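PDB 6P78: queuine lyase from [Clostridium] spiroforme DSM 1552, which acts as a radical SAM C-N lyase on queuine, with a [4Fe-4S] cluster and S-adenosylmethionine, in bacterial queuine salvage. Local coordinates for residues E194-Y199 with G203-Y208; W224-Y229 with Y238-I243. One frame throughout, in Å; residues are numbered along the deposited sequence.

Contact 1. Residues E194-Y199 with G203-Y208. With SAM (S-adenosylmethionine), chain D.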
ATOM      1  N   GLU A 194       2.977 -10.863  15.130  1.00 20.49           N
ATOM      2  CA  GLU A 194       2.034 -11.850  15.655  1.00 20.16           C
ATOM      3  C   GLU A 194       0.635 -11.611  15.095  1.00 21.77           C
ATOM      4  O   GLU A 194      -0.074 -12.559  14.736  1.00 22.99           O
ATOM      5  CB  GLU A 194       1.989 -11.798  17.181  1.00 22.85           C
ATOM      6  CG  GLU A 194       3.216 -12.388  17.869  1.00 25.25           C
ATOM      7  CD  GLU A 194       3.281 -12.033  19.360  1.00 41.42           C
ATOM      8  OE1 GLU A 194       4.352 -12.243  19.972  1.00 45.88           O
ATOM      9  OE2 GLU A 194       2.259 -11.546  19.906  1.00 39.45           O
ATOM     10  N   ILE A 195       0.208 -10.350  15.070  1.00 21.15           N
ATOM     11  CA  ILE A 195      -1.135 -10.025  14.607  1.00 19.76           C
ATOM     12  C   ILE A 195      -1.236 -10.261  13.101  1.00 21.29           C
ATOM     13  O   ILE A 195      -2.193 -10.867  12.612  1.00 22.41           O
ATOM     14  CB  ILE A 195      -1.480  -8.568  14.963  1.00 20.53           C
ATOM     15  CG1 ILE A 195      -1.774  -8.425  16.453  1.00 23.57           C
ATOM     16  CG2 ILE A 195      -2.669  -8.085  14.134  1.00 20.66           C
ATOM     17  CD1 ILE A 195      -1.676  -6.967  16.920  1.00 20.76           C
ATOM     18  N   LEU A 196      -0.238  -9.794  12.350  1.00 19.33           N
ATOM     19  CA  LEU A 196      -0.235 -10.002  10.905  1.00 19.04           C
ATOM     20  C   LEU A 196      -0.391 -11.482  10.568  1.00 23.65           C
ATOM     21  O   LEU A 196      -1.249 -11.875   9.757  1.00 22.88           O
ATOM     22  CB  LEU A 196       1.074  -9.465  10.321  1.00 19.66           C
ATOM     23  CG  LEU A 196       1.219  -9.692   8.804  1.00 22.05           C
ATOM     24  CD1 LEU A 196       0.233  -8.810   8.062  1.00 27.95           C
ATOM     25  CD2 LEU A 196       2.647  -9.417   8.387  1.00 26.26           C
ATOM     26  N   THR A 197       0.433 -12.325  11.199  1.00 21.25           N
ATOM     27  CA  THR A 197       0.474 -13.729  10.817  1.00 19.95           C
ATOM     28  C   THR A 197      -0.756 -14.485  11.317  1.00 24.04           C
ATOM     29  O   THR A 197      -1.150 -15.498  10.718  1.00 22.33           O
ATOM     30  CB  THR A 197       1.768 -14.396  11.315  1.00 22.90           C
ATOM     31  OG1 THR A 197       1.838 -14.364  12.755  1.00 26.18           O
ATOM     32  CG2 THR A 197       2.999 -13.697  10.729  1.00 29.26           C
ATOM     33  N   LYS A 198      -1.385 -14.022  12.403  1.00 22.31           N
ATOM     34  CA  LYS A 198      -2.563 -14.745  12.886  1.00 21.96           C
ATOM     35  C   LYS A 198      -3.811 -14.412  12.070  1.00 21.92           C
ATOM     36  O   LYS A 198      -4.631 -15.297  11.793  1.00 23.87           O
ATOM     37  CB  LYS A 198      -2.826 -14.430  14.369  1.00 23.32           C
ATOM     38  CG  LYS A 198      -4.173 -14.960  14.861  1.00 26.61           C
ATOM     39  CD  LYS A 198      -4.340 -14.763  16.360  1.00 30.08           C
ATOM     40  CE  LYS A 198      -5.783 -15.029  16.791  1.00 30.19           C
ATOM     41  NZ  LYS A 198      -5.910 -14.878  18.267  1.00 36.06           N
ATOM     42  N   TYR A 199      -3.973 -13.151  11.679  1.00 19.98           N
ATOM     43  CA  TYR A 199      -5.261 -12.650  11.210  1.00 20.25           C
ATOM     44  C   TYR A 199      -5.343 -12.434   9.705  1.00 24.06           C
ATOM     45  O   TYR A 199      -6.450 -12.415   9.159  1.00 25.67           O
ATOM     46  CB  TYR A 199      -5.594 -11.306  11.873  1.00 22.08           C
ATOM     47  CG  TYR A 199      -6.004 -11.403  13.320  1.00 25.21           C
ATOM     48  CD1 TYR A 199      -7.302 -11.750  13.665  1.00 29.17           C
ATOM     49  CD2 TYR A 199      -5.095 -11.135  14.347  1.00 20.76           C
ATOM     50  CE1 TYR A 199      -7.689 -11.819  15.000  1.00 29.72           C
ATOM     51  CE2 TYR A 199      -5.473 -11.209  15.671  1.00 29.15           C
ATOM     52  CZ  TYR A 199      -6.765 -11.549  15.991  1.00 30.86           C
ATOM     53  OH  TYR A 199      -7.130 -11.610  17.319  1.00 38.01           O
ATOM     54  N   GLY A 203      -0.144  -9.069   3.254  1.00 21.28           N
ATOM     55  CA  GLY A 203       0.354  -7.920   3.978  1.00 21.01           C
ATOM     56  C   GLY A 203       1.676  -7.523   3.367  1.00 22.18           C
ATOM     57  O   GLY A 203       2.236  -8.234   2.527  1.00 21.76           O
ATOM     58  N   THR A 204       2.163  -6.368   3.799  1.00 20.48           N
ATOM     59  CA  THR A 204       3.410  -5.799   3.297  1.00 21.07           C
ATOM     60  C   THR A 204       4.254  -5.338   4.476  1.00 21.00           C
ATOM     61  O   THR A 204       3.745  -4.633   5.349  1.00 22.37           O
ATOM     62  CB  THR A 204       3.122  -4.616   2.366  1.00 23.52           C
ATOM     63  OG1 THR A 204       2.206  -5.025   1.337  1.00 26.60           O
ATOM     64  CG2 THR A 204       4.392  -4.140   1.723  1.00 24.43           C
ATOM     65  N   ILE A 205       5.523  -5.737   4.503  1.00 18.33           N
ATOM     66  CA  ILE A 205       6.483  -5.321   5.527  1.00 21.38           C
ATOM     67  C   ILE A 205       7.416  -4.289   4.914  1.00 23.99           C
ATOM     68  O   ILE A 205       8.221  -4.618   4.031  1.00 25.30           O
ATOM     69  CB  ILE A 205       7.299  -6.503   6.063  1.00 27.00           C
ATOM     70  CG1 ILE A 205       6.378  -7.585   6.612  1.00 31.66           C
ATOM     71  CG2 ILE A 205       8.257  -6.000   7.128  1.00 25.92           C
ATOM     72  CD1 ILE A 205       5.553  -7.133   7.763  1.00 35.60           C
ATOM     73  N   ASN A 206       7.332  -3.042   5.375  1.00 22.09           N
ATOM     74  CA  ASN A 206       8.133  -1.956   4.815  1.00 23.43           C
ATOM     75  C   ASN A 206       9.202  -1.543   5.820  1.00 24.51           C
ATOM     76  O   ASN A 206       8.884  -0.945   6.849  1.00 25.00           O
ATOM     77  CB  ASN A 206       7.240  -0.769   4.465  1.00 23.15           C
ATOM     78  CG  ASN A 206       6.253  -1.088   3.369  1.00 30.43           C
ATOM     79  OD1 ASN A 206       6.642  -1.509   2.271  1.00 29.97           O
ATOM     80  ND2 ASN A 206       4.974  -0.877   3.643  1.00 31.46           N
ATOM     81  N   ILE A 207      10.466  -1.835   5.526  1.00 21.48           N
ATOM     82  CA  ILE A 207      11.547  -1.292   6.347  1.00 24.48           C
ATOM     83  C   ILE A 207      11.629   0.213   6.134  1.00 26.45           C
ATOM     84  O   ILE A 207      11.718   0.699   4.998  1.00 23.63           O
ATOM     85  CB  ILE A 207      12.883  -1.965   6.014  1.00 26.94           C
ATOM     86  CG1 ILE A 207      12.775  -3.476   6.186  1.00 27.97           C
ATOM     87  CG2 ILE A 207      13.980  -1.395   6.922  1.00 29.36           C
ATOM     88  CD1 ILE A 207      12.394  -3.896   7.609  1.00 25.66           C
ATOM     89  N   TYR A 208      11.622   0.965   7.232  1.00 24.63           N
ATOM     90  CA  TYR A 208      11.488   2.413   7.131  1.00 22.59           C
ATOM     91  C   TYR A 208      12.700   3.042   6.443  1.00 22.94           C
ATOM     92  O   TYR A 208      13.846   2.685   6.723  1.00 25.56           O
ATOM     93  CB  TYR A 208      11.304   3.024   8.528  1.00 25.00           C
ATOM     94  CG  TYR A 208      10.965   4.482   8.435  1.00 23.75           C
ATOM     95  CD1 TYR A 208       9.757   4.885   7.894  1.00 24.45           C
ATOM     96  CD2 TYR A 208      11.876   5.460   8.830  1.00 29.20           C
ATOM     97  CE1 TYR A 208       9.446   6.230   7.744  1.00 24.25           C
ATOM     98  CE2 TYR A 208      11.580   6.810   8.696  1.00 28.69           C
ATOM     99  CZ  TYR A 208      10.356   7.186   8.161  1.00 24.47           C
ATOM    100  OH  TYR A 208      10.053   8.531   8.026  1.00 25.19           O
TER
HETATM  101  N   SAM D 503      -2.964   6.125   1.927  1.00 31.06           N
HETATM  102  CA  SAM D 503      -3.172   4.746   2.334  1.00 29.12           C
HETATM  103  C   SAM D 503      -2.926   4.609   3.831  1.00 26.07           C
HETATM  104  O   SAM D 503      -3.576   3.798   4.494  1.00 25.21           O
HETATM  105  OXT SAM D 503      -2.105   5.337   4.408  1.00 27.16           O
HETATM  106  CB  SAM D 503      -2.268   3.826   1.519  1.00 38.96           C
HETATM  107  CG  SAM D 503      -0.856   3.559   2.047  1.00 52.96           C
HETATM  108  SD  SAM D 503       0.421   4.769   1.598  1.00 61.25           S
HETATM  109  CE  SAM D 503      -0.084   5.243  -0.081  1.00 53.93           C
HETATM  110  C5' SAM D 503       1.913   3.782   1.228  1.00 50.84           C
HETATM  111  C4' SAM D 503       2.697   3.054   2.344  1.00 37.62           C
HETATM  112  O4' SAM D 503       4.101   3.218   2.181  1.00 36.24           O
HETATM  113  C3' SAM D 503       2.425   3.500   3.778  1.00 31.12           C
HETATM  114  O3' SAM D 503       1.268   2.888   4.319  1.00 29.40           O
HETATM  115  C2' SAM D 503       3.692   3.060   4.498  1.00 28.00           C
HETATM  116  O2' SAM D 503       3.545   1.717   4.976  1.00 31.01           O
HETATM  117  C1' SAM D 503       4.771   3.090   3.416  1.00 31.32           C
HETATM  118  N9  SAM D 503       5.754   4.195   3.622  1.00 29.22           N
HETATM  119  C8  SAM D 503       5.550   5.559   3.582  1.00 27.37           C
HETATM  120  N7  SAM D 503       6.715   6.194   3.840  1.00 27.68           N
HETATM  121  C5  SAM D 503       7.671   5.253   4.045  1.00 27.49           C
HETATM  122  C6  SAM D 503       9.024   5.322   4.358  1.00 26.80           C
HETATM  123  N6  SAM D 503       9.637   6.492   4.494  1.00 27.96           N
HETATM  124  N1  SAM D 503       9.740   4.161   4.514  1.00 26.22           N
HETATM  125  C2  SAM D 503       9.128   2.935   4.392  1.00 22.14           C
HETATM  126  N3  SAM D 503       7.799   2.858   4.087  1.00 29.05           N
HETATM  127  C4  SAM D 503       7.077   4.002   3.906  1.00 26.89           C

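Contact 2. Residues W224-Y229 with Y238-I243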
ATOM      1  N   TRP A 224      18.171  -5.623  14.249  1.00 29.76           N
ATOM      2  CA  TRP A 224      17.625  -6.753  14.987  1.00 34.31           C
ATOM      3  C   TRP A 224      16.547  -7.453  14.170  1.00 29.25           C
ATOM      4  O   TRP A 224      16.534  -8.684  14.057  1.00 33.50           O
ATOM      5  CB  TRP A 224      17.067  -6.277  16.332  1.00 29.03           C
ATOM      6  CG  TRP A 224      16.062  -7.206  16.939  1.00 28.30           C
ATOM      7  CD1 TRP A 224      16.327  -8.319  17.683  1.00 36.03           C
ATOM      8  CD2 TRP A 224      14.631  -7.091  16.882  1.00 26.97           C
ATOM      9  NE1 TRP A 224      15.160  -8.911  18.083  1.00 37.25           N
ATOM     10  CE2 TRP A 224      14.102  -8.178  17.611  1.00 33.02           C
ATOM     11  CE3 TRP A 224      13.750  -6.173  16.303  1.00 26.16           C
ATOM     12  CZ2 TRP A 224      12.729  -8.378  17.762  1.00 32.03           C
ATOM     13  CZ3 TRP A 224      12.381  -6.376  16.448  1.00 27.25           C
ATOM     14  CH2 TRP A 224      11.887  -7.472  17.170  1.00 28.50           C
ATOM     15  N   PHE A 225      15.660  -6.672  13.564  1.00 25.59           N
ATOM     16  CA  PHE A 225      14.562  -7.241  12.796  1.00 25.27           C
ATOM     17  C   PHE A 225      15.089  -8.020  11.601  1.00 29.93           C
ATOM     18  O   PHE A 225      14.607  -9.120  11.305  1.00 26.90           O
ATOM     19  CB  PHE A 225      13.613  -6.126  12.357  1.00 24.45           C
ATOM     20  CG  PHE A 225      12.358  -6.625  11.710  1.00 22.95           C
ATOM     21  CD1 PHE A 225      11.302  -7.085  12.475  1.00 23.46           C
ATOM     22  CD2 PHE A 225      12.236  -6.632  10.328  1.00 24.26           C
ATOM     23  CE1 PHE A 225      10.136  -7.542  11.878  1.00 23.45           C
ATOM     24  CE2 PHE A 225      11.075  -7.096   9.727  1.00 26.68           C
ATOM     25  CZ  PHE A 225      10.027  -7.555  10.511  1.00 25.20           C
ATOM     26  N   ASP A 226      16.126  -7.498  10.946  1.00 29.31           N
ATOM     27  CA  ASP A 226      16.655  -8.168   9.764  1.00 29.50           C
ATOM     28  C   ASP A 226      17.144  -9.573  10.089  1.00 33.71           C
ATOM     29  O   ASP A 226      16.995 -10.489   9.274  1.00 39.12           O
ATOM     30  CB  ASP A 226      17.770  -7.335   9.146  1.00 34.56           C
ATOM     31  CG  ASP A 226      18.343  -7.977   7.919  1.00 44.85           C
ATOM     32  OD1 ASP A 226      17.588  -8.118   6.932  1.00 43.27           O
ATOM     33  OD2 ASP A 226      19.534  -8.352   7.949  1.00 45.61           O
ATOM     34  N   GLU A 227      17.713  -9.775  11.278  1.00 35.63           N
ATOM     35  CA  GLU A 227      18.176 -11.111  11.634  1.00 40.14           C
ATOM     36  C   GLU A 227      17.075 -11.949  12.276  1.00 40.70           C
ATOM     37  O   GLU A 227      16.935 -13.133  11.957  1.00 40.88           O
ATOM     38  CB  GLU A 227      19.391 -11.030  12.563  1.00 51.38           C
ATOM     39  CG  GLU A 227      19.128 -10.330  13.891  1.00 63.10           C
ATOM     40  CD  GLU A 227      20.401  -9.908  14.624  1.00 70.71           C
ATOM     41  OE1 GLU A 227      20.318  -9.002  15.492  1.00 68.70           O
ATOM     42  OE2 GLU A 227      21.474 -10.483  14.334  1.00 71.87           O
ATOM     43  N   GLU A 228      16.265 -11.346  13.147  1.00 34.02           N
ATOM     44  CA  GLU A 228      15.302 -12.122  13.925  1.00 39.60           C
ATOM     45  C   GLU A 228      14.119 -12.571  13.079  1.00 35.59           C
ATOM     46  O   GLU A 228      13.584 -13.664  13.300  1.00 36.31           O
ATOM     47  CB  GLU A 228      14.817 -11.302  15.120  1.00 40.42           C
ATOM     48  CG  GLU A 228      13.649 -11.925  15.882  1.00 42.84           C
ATOM     49  CD  GLU A 228      14.085 -12.931  16.933  1.00 50.22           C
ATOM     50  OE1 GLU A 228      15.214 -13.465  16.825  1.00 54.01           O
ATOM     51  OE2 GLU A 228      13.293 -13.186  17.873  1.00 46.45           O
ATOM     52  N   TYR A 229      13.701 -11.755  12.114  1.00 29.33           N
ATOM     53  CA  TYR A 229      12.559 -12.056  11.259  1.00 30.32           C
ATOM     54  C   TYR A 229      12.993 -12.376   9.831  1.00 32.05           C
ATOM     55  O   TYR A 229      12.262 -12.120   8.876  1.00 30.33           O
ATOM     56  CB  TYR A 229      11.547 -10.909  11.310  1.00 28.09           C
ATOM     57  CG  TYR A 229      10.828 -10.915  12.637  1.00 25.33           C
ATOM     58  CD1 TYR A 229      11.397 -10.317  13.753  1.00 28.81           C
ATOM     59  CD2 TYR A 229       9.627 -11.608  12.804  1.00 27.60           C
ATOM     60  CE1 TYR A 229      10.770 -10.361  14.983  1.00 31.52           C
ATOM     61  CE2 TYR A 229       8.994 -11.663  14.052  1.00 25.49           C
ATOM     62  CZ  TYR A 229       9.565 -11.027  15.127  1.00 27.78           C
ATOM     63  OH  TYR A 229       8.963 -11.078  16.379  1.00 29.30           O
ATOM     64  N   TYR A 238       3.342 -12.669   2.366  1.00 23.34           N
ATOM     65  CA  TYR A 238       3.627 -11.292   2.759  1.00 22.89           C
ATOM     66  C   TYR A 238       4.757 -10.757   1.895  1.00 23.14           C
ATOM     67  O   TYR A 238       5.771 -11.432   1.712  1.00 31.27           O
ATOM     68  CB  TYR A 238       4.011 -11.206   4.255  1.00 22.43           C
ATOM     69  CG  TYR A 238       2.975 -11.861   5.153  1.00 22.98           C
ATOM     70  CD1 TYR A 238       1.670 -11.394   5.167  1.00 24.10           C
ATOM     71  CD2 TYR A 238       3.288 -12.966   5.936  1.00 30.19           C
ATOM     72  CE1 TYR A 238       0.706 -11.986   5.937  1.00 23.65           C
ATOM     73  CE2 TYR A 238       2.326 -13.565   6.748  1.00 26.43           C
ATOM     74  CZ  TYR A 238       1.042 -13.075   6.739  1.00 28.10           C
ATOM     75  OH  TYR A 238       0.072 -13.657   7.504  1.00 24.75           O
ATOM     76  N   ASP A 239       4.570  -9.569   1.334  1.00 22.81           N
ATOM     77  CA  ASP A 239       5.625  -8.941   0.556  1.00 24.61           C
ATOM     78  C   ASP A 239       6.566  -8.216   1.498  1.00 24.97           C
ATOM     79  O   ASP A 239       6.132  -7.561   2.447  1.00 25.72           O
ATOM     80  CB  ASP A 239       5.041  -7.958  -0.459  1.00 24.75           C
ATOM     81  CG  ASP A 239       4.213  -8.659  -1.528  1.00 26.97           C
ATOM     82  OD1 ASP A 239       4.705  -9.660  -2.115  1.00 31.25           O
ATOM     83  OD2 ASP A 239       3.060  -8.233  -1.771  1.00 28.23           O
ATOM     84  N   TYR A 240       7.860  -8.307   1.234  1.00 25.81           N
ATOM     85  CA  TYR A 240       8.848  -7.730   2.142  1.00 27.98           C
ATOM     86  C   TYR A 240       9.694  -6.742   1.347  1.00 27.99           C
ATOM     87  O   TYR A 240      10.298  -7.120   0.336  1.00 30.04           O
ATOM     88  CB  TYR A 240       9.698  -8.844   2.758  1.00 31.11           C
ATOM     89  CG  TYR A 240      10.641  -8.453   3.878  1.00 29.92           C
ATOM     90  CD1 TYR A 240      11.780  -7.690   3.624  1.00 32.03           C
ATOM     91  CD2 TYR A 240      10.426  -8.901   5.179  1.00 34.77           C
ATOM     92  CE1 TYR A 240      12.657  -7.345   4.652  1.00 34.11           C
ATOM     93  CE2 TYR A 240      11.300  -8.573   6.205  1.00 39.74           C
ATOM     94  CZ  TYR A 240      12.415  -7.799   5.936  1.00 38.75           C
ATOM     95  OH  TYR A 240      13.286  -7.478   6.964  1.00 32.97           O
ATOM     96  N   LEU A 241       9.721  -5.470   1.779  1.00 23.93           N
ATOM     97  CA  LEU A 241      10.479  -4.437   1.057  1.00 28.31           C
ATOM     98  C   LEU A 241      11.551  -3.863   1.973  1.00 28.58           C
ATOM     99  O   LEU A 241      11.247  -3.066   2.873  1.00 27.42           O
ATOM    100  CB  LEU A 241       9.583  -3.308   0.545  1.00 26.01           C
ATOM    101  CG  LEU A 241       8.716  -3.616  -0.665  1.00 28.00           C
ATOM    102  CD1 LEU A 241       7.440  -4.270  -0.212  1.00 32.85           C
ATOM    103  CD2 LEU A 241       8.422  -2.340  -1.457  1.00 30.17           C
ATOM    104  N   GLY A 242      12.806  -4.248   1.733  1.00 26.95           N
ATOM    105  CA  GLY A 242      13.900  -3.653   2.489  1.00 27.91           C
ATOM    106  C   GLY A 242      14.111  -2.190   2.147  1.00 36.49           C
ATOM    107  O   GLY A 242      14.592  -1.417   2.979  1.00 32.98           O
ATOM    108  N   ILE A 243      13.735  -1.792   0.935  1.00 32.37           N
ATOM    109  CA  ILE A 243      13.833  -0.420   0.429  1.00 31.03           C
ATOM    110  C   ILE A 243      12.543  -0.134  -0.334  1.00 32.94           C
ATOM    111  O   ILE A 243      12.072  -1.014  -1.073  1.00 31.92           O
ATOM    112  CB  ILE A 243      15.051  -0.249  -0.498  1.00 34.91           C
ATOM    113  CG1 ILE A 243      16.364  -0.605   0.213  1.00 36.15           C
ATOM    114  CG2 ILE A 243      15.116   1.156  -1.053  1.00 43.72           C
ATOM    115  CD1 ILE A 243      17.543  -0.685  -0.754  1.00 42.69           C
TER
HETATM  116  O   HOH W   1      15.609  -6.561   6.746  1.00 45.57           O

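Contact 1. Residues E194-Y199 with G203-Y208
L196 of helix 186-199 packs on G203 and I205 of strand 203-207, joining helix to second strand in the beta-alpha-beta unit 178-179, 186-199, 203-207 of the radical SAM core. From its CA the L196 side chain heads toward the strand: CB leads off the helix, and CG stands anti to the backbone N (chi1 177°), which carries the fork of methyls outward. One branch, CD1, lies 4.2 Å from G203 CA, where the strand offers bare backbone. The other, CD2, reaches I205 CD1 at 3.7 Å, the two side chains meeting at a slant. I205 leaves its backbone pointing neither at the helix nor away from it, and only its longer branch, CG1 to CD1, bends round to the leucine. The contact is wholly apolar and buried; P175 and Y238 also lie against L196, and F225 of helix 219-228 against I205. Beyond I205, the chain serves the cofactor. I207 O comes within 3.5 Å of SAM C2, at the rim of the adenine. The Y208 ring lies nearly parallel to that base, with CE1 3.3 Å from SAM N6, while its OH is hydrogen-bonded to I215 O. N206, which also touches the bound queuine, turns its amide to the ribose: ND2 gives SAM O2' a weak hydrogen bond of 3.2 Å, bent to 125° at the hydrogen.

Contact 2. Residues W224-Y229 with Y238-I243
Y240 meets F225 and D226 of helix 219-228, alone among its neighbours in the strand. Before it, Y238 OH is hydrogen-bonded to F200 O, while D239 OD2 forms a salt bridge to R35 and takes a hydrogen bond from H202 NE2. At Y240 the side chain turns toward the helix, with CG anti to the backbone N (chi1 -171°), and runs antiparallel alongside F225. Its OH comes up at the edge of the F225 ring, near the ring plane, 3.6 Å from both F225 CD2 and CE2; lower down, Y240 CE2 lies 3.8 Å from F225 CE2. Here the chain completes a right-handed beta-alpha-beta crossover, strand 203-207 to helix 219-228 to the parallel edge strand 238-241. Y229 CB rests 3.7 Å above one face of F225, offset toward the rim. Outward, a water at the edge of the Y240 ring lies 2.5 Å from both Y240 OH and D226 OD1, so short that the bridge is doubtful in detail; the firm partner of D226 OD1 is K233, in a salt bridge. L241 next touches T204, N206 and the queuine.

Both contacts dock a helix on the same three-stranded parallel sheet: contact 1 on its middle strand, 203-207, contact 2 on the neighbouring edge strand, 238-241. Backbone bonds join the two, I205 N lying 2.8 Å from D239 O and I205 O 2.8 Å from L241 N. Contact 1 is entirely buried and purely aliphatic. Contact 2, farther from the centre of the chain, is aromatic inside but ends in charge at exposed D226. F225, from contact 2, also packs on I207 of contact 1's strand. Only contact 1 holds residues that touch SAM, though N206 and L241, one from each contact, both reach the queuine.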